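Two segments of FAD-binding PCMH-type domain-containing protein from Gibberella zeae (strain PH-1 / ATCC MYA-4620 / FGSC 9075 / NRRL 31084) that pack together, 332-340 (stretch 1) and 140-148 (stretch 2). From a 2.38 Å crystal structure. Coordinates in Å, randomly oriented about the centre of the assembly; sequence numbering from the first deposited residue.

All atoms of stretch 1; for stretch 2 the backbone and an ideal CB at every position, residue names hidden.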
ATOM      1  N   ALA A 332       9.017 -13.260  -9.574  1.00 62.47           N
ATOM      2  CA  ALA A 332       9.413 -12.659 -10.839  1.00 61.43           C
ATOM      3  C   ALA A 332       8.666 -11.344 -11.049  1.00 57.66           C
ATOM      4  O   ALA A 332       7.476 -11.236 -10.752  1.00 55.54           O
ATOM      5  CB  ALA A 332       9.135 -13.628 -11.987  1.00 63.10           C
ATOM      6  N   LEU A 333       9.373 -10.340 -11.574  1.00 56.02           N
ATOM      7  CA  LEU A 333       8.815  -8.992 -11.647  1.00 53.69           C
ATOM      8  C   LEU A 333       7.546  -8.965 -12.494  1.00 52.89           C
ATOM      9  O   LEU A 333       6.474  -8.591 -12.011  1.00 50.75           O
ATOM     10  CB  LEU A 333       9.862  -8.016 -12.200  1.00 55.01           C
ATOM     11  CG  LEU A 333      10.939  -7.473 -11.252  1.00 54.74           C
ATOM     12  CD1 LEU A 333      11.525  -6.193 -11.826  1.00 54.58           C
ATOM     13  CD2 LEU A 333      10.398  -7.216  -9.841  1.00 52.14           C
ATOM     14  N   ASP A 334       7.641  -9.388 -13.755  1.00 55.96           N
ATOM     15  CA  ASP A 334       6.539  -9.220 -14.698  1.00 57.54           C
ATOM     16  C   ASP A 334       5.353 -10.103 -14.321  1.00 59.94           C
ATOM     17  O   ASP A 334       5.038 -11.058 -15.033  1.00 63.21           O
ATOM     18  CB  ASP A 334       7.012  -9.529 -16.124  1.00 59.13           C
ATOM     19  CG  ASP A 334       6.006  -9.108 -17.180  1.00 62.54           C
ATOM     20  OD1 ASP A 334       4.911  -8.641 -16.805  1.00 60.87           O
ATOM     21  OD2 ASP A 334       6.313  -9.240 -18.385  1.00 62.89           O
ATOM     22  N   GLN A 335       4.679  -9.776 -13.217  1.00 57.39           N
ATOM     23  CA  GLN A 335       3.510 -10.530 -12.773  1.00 57.26           C
ATOM     24  C   GLN A 335       2.295 -10.133 -13.600  1.00 60.02           C
ATOM     25  O   GLN A 335       2.041  -8.942 -13.807  1.00 60.93           O
ATOM     26  CB  GLN A 335       3.215 -10.271 -11.292  1.00 53.87           C
ATOM     27  CG  GLN A 335       4.156 -10.936 -10.300  1.00 53.50           C
ATOM     28  CD  GLN A 335       4.222 -12.447 -10.461  1.00 55.78           C
ATOM     29  OE1 GLN A 335       3.317 -13.065 -11.020  1.00 56.66           O
ATOM     30  NE2 GLN A 335       5.311 -13.044  -9.987  1.00 57.09           N
ATOM     31  N   ARG A 336       1.538 -11.126 -14.061  1.00 62.18           N
ATOM     32  CA  ARG A 336       0.316 -10.893 -14.818  1.00 64.49           C
ATOM     33  C   ARG A 336      -0.694 -11.979 -14.478  1.00 67.03           C
ATOM     34  O   ARG A 336      -0.430 -12.878 -13.673  1.00 69.15           O
ATOM     35  CB  ARG A 336       0.582 -10.871 -16.328  1.00 66.81           C
ATOM     36  CG  ARG A 336       1.526  -9.771 -16.771  1.00 67.33           C
ATOM     37  CD  ARG A 336       1.710  -9.749 -18.278  1.00 69.64           C
ATOM     38  NE  ARG A 336       0.522  -9.266 -18.976  1.00 70.67           N
ATOM     39  CZ  ARG A 336       0.531  -8.711 -20.184  1.00 73.31           C
ATOM     40  NH1 ARG A 336       1.669  -8.546 -20.845  1.00 74.89           N
ATOM     41  NH2 ARG A 336      -0.608  -8.307 -20.731  1.00 74.22           N
ATOM     42  N   ARG A 337      -1.850 -11.889 -15.110  1.00 67.56           N
ATOM     43  CA  ARG A 337      -2.906 -12.880 -14.977  1.00 69.30           C
ATOM     44  C   ARG A 337      -2.582 -14.106 -15.829  1.00 72.56           C
ATOM     45  O   ARG A 337      -2.123 -13.968 -16.965  1.00 74.69           O
ATOM     46  CB  ARG A 337      -4.243 -12.281 -15.406  1.00 69.63           C
ATOM     47  CG  ARG A 337      -5.408 -13.242 -15.379  1.00 72.34           C
ATOM     48  CD  ARG A 337      -6.703 -12.518 -15.704  1.00 73.38           C
ATOM     49  NE  ARG A 337      -7.872 -13.356 -15.449  1.00 75.48           N
ATOM     50  CZ  ARG A 337      -8.429 -13.515 -14.253  1.00 75.37           C
ATOM     51  NH1 ARG A 337      -7.923 -12.896 -13.194  1.00 71.93           N
ATOM     52  NH2 ARG A 337      -9.491 -14.297 -14.114  1.00 78.71           N
ATOM     53  N   PRO A 338      -2.824 -15.324 -15.315  1.00 83.20           N
ATOM     54  CA  PRO A 338      -3.436 -15.613 -14.013  1.00 86.88           C
ATOM     55  C   PRO A 338      -2.452 -15.509 -12.846  1.00 85.24           C
ATOM     56  O   PRO A 338      -1.252 -15.725 -13.022  1.00 87.50           O
ATOM     57  CB  PRO A 338      -3.929 -17.049 -14.181  1.00 91.06           C
ATOM     58  CG  PRO A 338      -2.922 -17.658 -15.101  1.00 93.12           C
ATOM     59  CD  PRO A 338      -2.494 -16.561 -16.048  1.00 90.08           C
ATOM     60  N   TYR A 339      -2.977 -15.202 -11.661  1.00 81.67           N
ATOM     61  CA  TYR A 339      -2.176 -14.920 -10.477  1.00 76.59           C
ATOM     62  C   TYR A 339      -2.690 -15.774  -9.330  1.00 76.02           C
ATOM     63  O   TYR A 339      -3.882 -15.728  -9.009  1.00 74.92           O
ATOM     64  CB  TYR A 339      -2.254 -13.430 -10.126  1.00 72.99           C
ATOM     65  CG  TYR A 339      -1.334 -12.982  -9.019  1.00 68.65           C
ATOM     66  CD1 TYR A 339       0.020 -12.765  -9.255  1.00 66.68           C
ATOM     67  CD2 TYR A 339      -1.823 -12.740  -7.744  1.00 64.87           C
ATOM     68  CE1 TYR A 339       0.860 -12.339  -8.244  1.00 62.88           C
ATOM     69  CE2 TYR A 339      -0.996 -12.313  -6.731  1.00 61.74           C
ATOM     70  CZ  TYR A 339       0.346 -12.112  -6.984  1.00 59.55           C
ATOM     71  OH  TYR A 339       1.177 -11.685  -5.970  1.00 55.63           O
ATOM     72  N   ASP A 340      -1.800 -16.554  -8.718  1.00 77.24           N
ATOM     73  CA  ASP A 340      -2.191 -17.507  -7.679  1.00 78.36           C
ATOM     74  C   ASP A 340      -1.176 -17.496  -6.539  1.00 78.46           C
ATOM     75  O   ASP A 340      -0.638 -18.533  -6.146  1.00 78.33           O
ATOM     76  CB  ASP A 340      -2.346 -18.907  -8.275  1.00 80.94           C
ATOM     77  CG  ASP A 340      -3.333 -19.764  -7.506  1.00 84.82           C
ATOM     78  OD1 ASP A 340      -4.524 -19.395  -7.454  1.00 86.07           O
ATOM     79  OD2 ASP A 340      -2.919 -20.807  -6.959  1.00 86.65           O
ATOM     80  N   UNK A 140      -2.921  -3.608 -13.958  1.00 48.72           N
ATOM     81  CA  UNK A 140      -1.499  -3.906 -14.014  1.00 46.65           C
ATOM     82  C   UNK A 140      -0.947  -4.114 -12.610  1.00 43.76           C
ATOM     83  O   UNK A 140      -1.302  -3.399 -11.669  1.00 40.83           O
ATOM     84  CB  UNK A 140      -0.741  -2.784 -14.727  1.00 46.65           C
ATOM     85  N   UNK A 141      -0.086  -5.114 -12.470  1.00 44.99           N
ATOM     86  CA  UNK A 141       0.632  -5.344 -11.228  1.00 44.67           C
ATOM     87  C   UNK A 141       1.953  -4.582 -11.253  1.00 44.65           C
ATOM     88  O   UNK A 141       2.512  -4.309 -12.318  1.00 45.17           O
ATOM     89  CB  UNK A 141       0.871  -6.839 -11.007  1.00 44.67           C
ATOM     90  N   UNK A 142       2.439  -4.229 -10.060  1.00 43.67           N
ATOM     91  CA  UNK A 142       3.576  -3.319  -9.953  1.00 44.08           C
ATOM     92  C   UNK A 142       4.763  -3.798 -10.780  1.00 45.13           C
ATOM     93  O   UNK A 142       5.437  -2.995 -11.434  1.00 45.20           O
ATOM     94  CB  UNK A 142       3.991  -3.164  -8.489  1.00 44.08           C
ATOM     95  N   UNK A 143       5.035  -5.102 -10.766  1.00 45.71           N
ATOM     96  CA  UNK A 143       6.186  -5.604 -11.491  1.00 47.93           C
ATOM     97  C   UNK A 143       5.997  -5.567 -12.992  1.00 48.62           C
ATOM     98  O   UNK A 143       6.966  -5.398 -13.739  1.00 48.16           O
ATOM     99  CB  UNK A 143       6.496  -7.035 -11.049  1.00 47.93           C
ATOM    100  N   UNK A 144       4.755  -5.728 -13.455  1.00 49.94           N
ATOM    101  CA  UNK A 144       4.447  -5.541 -14.867  1.00 52.29           C
ATOM    102  C   UNK A 144       4.546  -4.078 -15.275  1.00 53.27           C
ATOM    103  O   UNK A 144       4.799  -3.792 -16.450  1.00 55.56           O
ATOM    104  CB  UNK A 144       3.047  -6.076 -15.178  1.00 52.29           C
ATOM    105  N   UNK A 145       4.371  -3.154 -14.329  1.00 51.18           N
ATOM    106  CA  UNK A 145       4.511  -1.732 -14.623  1.00 50.64           C
ATOM    107  C   UNK A 145       5.980  -1.357 -14.768  1.00 50.55           C
ATOM    108  O   UNK A 145       6.371  -0.687 -15.728  1.00 49.98           O
ATOM    109  CB  UNK A 145       3.854  -0.889 -13.528  1.00 50.64           C
ATOM    110  N   UNK A 146       6.817  -1.782 -13.814  1.00 51.00           N
ATOM    111  CA  UNK A 146       8.244  -1.482 -13.897  1.00 52.81           C
ATOM    112  C   UNK A 146       8.876  -2.156 -15.106  1.00 55.87           C
ATOM    113  O   UNK A 146       9.751  -1.579 -15.764  1.00 56.14           O
ATOM    114  CB  UNK A 146       8.958  -1.923 -12.618  1.00 52.81           C
ATOM    115  N   UNK A 147       8.451  -3.385 -15.411  1.00 57.40           N
ATOM    116  CA  UNK A 147       9.022  -4.114 -16.539  1.00 61.00           C
ATOM    117  C   UNK A 147       8.723  -3.409 -17.855  1.00 62.58           C
ATOM    118  O   UNK A 147       9.599  -3.310 -18.720  1.00 65.16           O
ATOM    119  CB  UNK A 147       8.485  -5.546 -16.576  1.00 61.00           C
ATOM    120  N   UNK A 148       7.494  -2.916 -18.026  1.00 62.71           N
ATOM    121  CA  UNK A 148       7.116  -2.280 -19.284  1.00 64.53           C
ATOM    122  C   UNK A 148       7.597  -0.835 -19.381  1.00 64.11           C
ATOM    123  O   UNK A 148       7.829  -0.342 -20.491  1.00 66.19           O
ATOM    124  CB  UNK A 148       5.596  -2.327 -19.452  1.00 64.53           C
TER

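Stretch 1 runs past stretch 2 without regular secondary structure, whereas stretch 2 enters a helix at position 142; the backbones come closest where Leu333 and Asp334 pass positions 143 and 144. Position 140 precedes the helix, and its CB has nothing of stretch 1 within 5.5 Å, so this contact leaves the choice wide; the residue is Ala140, which takes no part.

Position 141 is far more constrained. Its CA-to-CB bond points toward stretch 1, the ideal CB lies 3.7 Å from Gln335 O, and beyond it the ring of Tyr339 offers a flat surface. A long side chain is needed to reach that ring, and one ending in a planar or cationic group would suit it; methionine or lysine could also span the gap. The residue is Arg141, in the N-cap position. Its chain passes Gln335, with CD 3.8 Å from Gln335 CB, and its guanidinium lies flat on Tyr339, the planes inclined by only 16°. Arg141 CZ sits 3.8 Å from the centroid of the Tyr339 ring, over the face, so stacking and cation-pi attraction act together. NH1 and NH2 are hydrogen-bonded elsewhere in the structure, whereas NE is buried by the contact without a partner.

Position 142 begins the helix with its CB directed sideways and beyond reach of stretch 1, which therefore sets no preference. It is Leu142, whose end leads away.

At position 143 the CB would point straight at the opposing backbone, and an ideal CB would stand 1.8 Å from Leu333 O, a clash. Glycine alone fits, although the helical backbone angles would admit other residues. Gly143 allows the close approach: its CA lies 3.0 Å from Leu333 O in a CA-H...O contact.

Position 144 points sideways, but its ideal CB is 3.6 Å from Asp334 OD1 and 4.3 Å from Arg336 CG. An acceptor and an aliphatic stem are thus both at hand, favouring a donor or a flat ring; asparagine, glutamine or an aromatic residue could each use part of this setting. His144 uses both features. Its ND1 donates a weak hydrogen bond to Asp334 OD1 (3.1 Å, 135°), with the carboxylate oxygen near the ring plane, while Arg336 CD lies over one face, 4.2 Å from the ring centroid, in a CH-pi contact.

Position 145 faces away, and stretch 1 imposes nothing on it; it is Val145. Position 146 points toward stretch 1, but its CB is still 5.0 Å from Leu333 CD1, where a small or modest apolar group would suit. Ala146 barely touches the contact.

Position 147 again faces stretch 1, its ideal CB 4.3 Å from Asp334 CB and 5.2 Å from Leu333 CB. Small or medium side chains such as alanine, serine, threonine or valine would suit. In Thr147, OG1 packs 3.8 Å from Leu333 CB yet donates its hydrogen bond back along the helix, to Gly143 O at 2.8 Å.

Position 148 has no nearby demand from stretch 1; Asp148 remains peripheral.

Stretch 2 140-148: ARLGHVATD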
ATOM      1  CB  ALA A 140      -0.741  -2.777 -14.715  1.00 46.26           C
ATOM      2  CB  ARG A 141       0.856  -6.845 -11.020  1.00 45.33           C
ATOM      3  CG  ARG A 141      -0.425  -7.567 -10.604  1.00 47.25           C
ATOM      4  CD  ARG A 141      -0.413  -9.072 -10.875  1.00 50.67           C
ATOM      5  NE  ARG A 141      -1.772  -9.612 -10.868  1.00 50.02           N
ATOM      6  CZ  ARG A 141      -2.482  -9.845  -9.768  1.00 48.72           C
ATOM      7  NH1 ARG A 141      -1.967  -9.593  -8.573  1.00 47.67           N
ATOM      8  NH2 ARG A 141      -3.714 -10.328  -9.866  1.00 48.82           N
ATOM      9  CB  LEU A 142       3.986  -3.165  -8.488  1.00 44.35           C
ATOM     10  CG  LEU A 142       2.991  -2.490  -7.541  1.00 43.67           C
ATOM     11  CD1 LEU A 142       3.656  -2.270  -6.193  1.00 43.20           C
ATOM     12  CD2 LEU A 142       2.475  -1.181  -8.116  1.00 43.36           C
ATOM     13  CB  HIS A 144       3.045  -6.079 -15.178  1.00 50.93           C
ATOM     14  CG  HIS A 144       2.575  -5.793 -16.572  1.00 51.35           C
ATOM     15  ND1 HIS A 144       3.284  -6.173 -17.693  1.00 52.67           N
ATOM     16  CD2 HIS A 144       1.459  -5.175 -17.025  1.00 50.03           C
ATOM     17  CE1 HIS A 144       2.626  -5.796 -18.774  1.00 54.30           C
ATOM     18  NE2 HIS A 144       1.515  -5.189 -18.397  1.00 51.84           N
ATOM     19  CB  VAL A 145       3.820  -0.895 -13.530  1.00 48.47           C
ATOM     20  CG1 VAL A 145       4.132   0.589 -13.716  1.00 49.41           C
ATOM     21  CG2 VAL A 145       2.320  -1.133 -13.557  1.00 46.79           C
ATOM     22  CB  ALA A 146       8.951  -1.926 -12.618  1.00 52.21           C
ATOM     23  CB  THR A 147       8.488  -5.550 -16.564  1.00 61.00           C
ATOM     24  OG1 THR A 147       8.987  -6.265 -15.423  1.00 62.73           O
ATOM     25  CG2 THR A 147       8.913  -6.265 -17.841  1.00 61.80           C
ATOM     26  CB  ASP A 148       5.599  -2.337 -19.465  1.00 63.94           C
ATOM     27  CG  ASP A 148       5.138  -3.647 -20.074  1.00 67.58           C
ATOM     28  OD1 ASP A 148       5.878  -4.649 -19.965  1.00 69.22           O
ATOM     29  OD2 ASP A 148       4.045  -3.669 -20.676  1.00 68.15           O
TER
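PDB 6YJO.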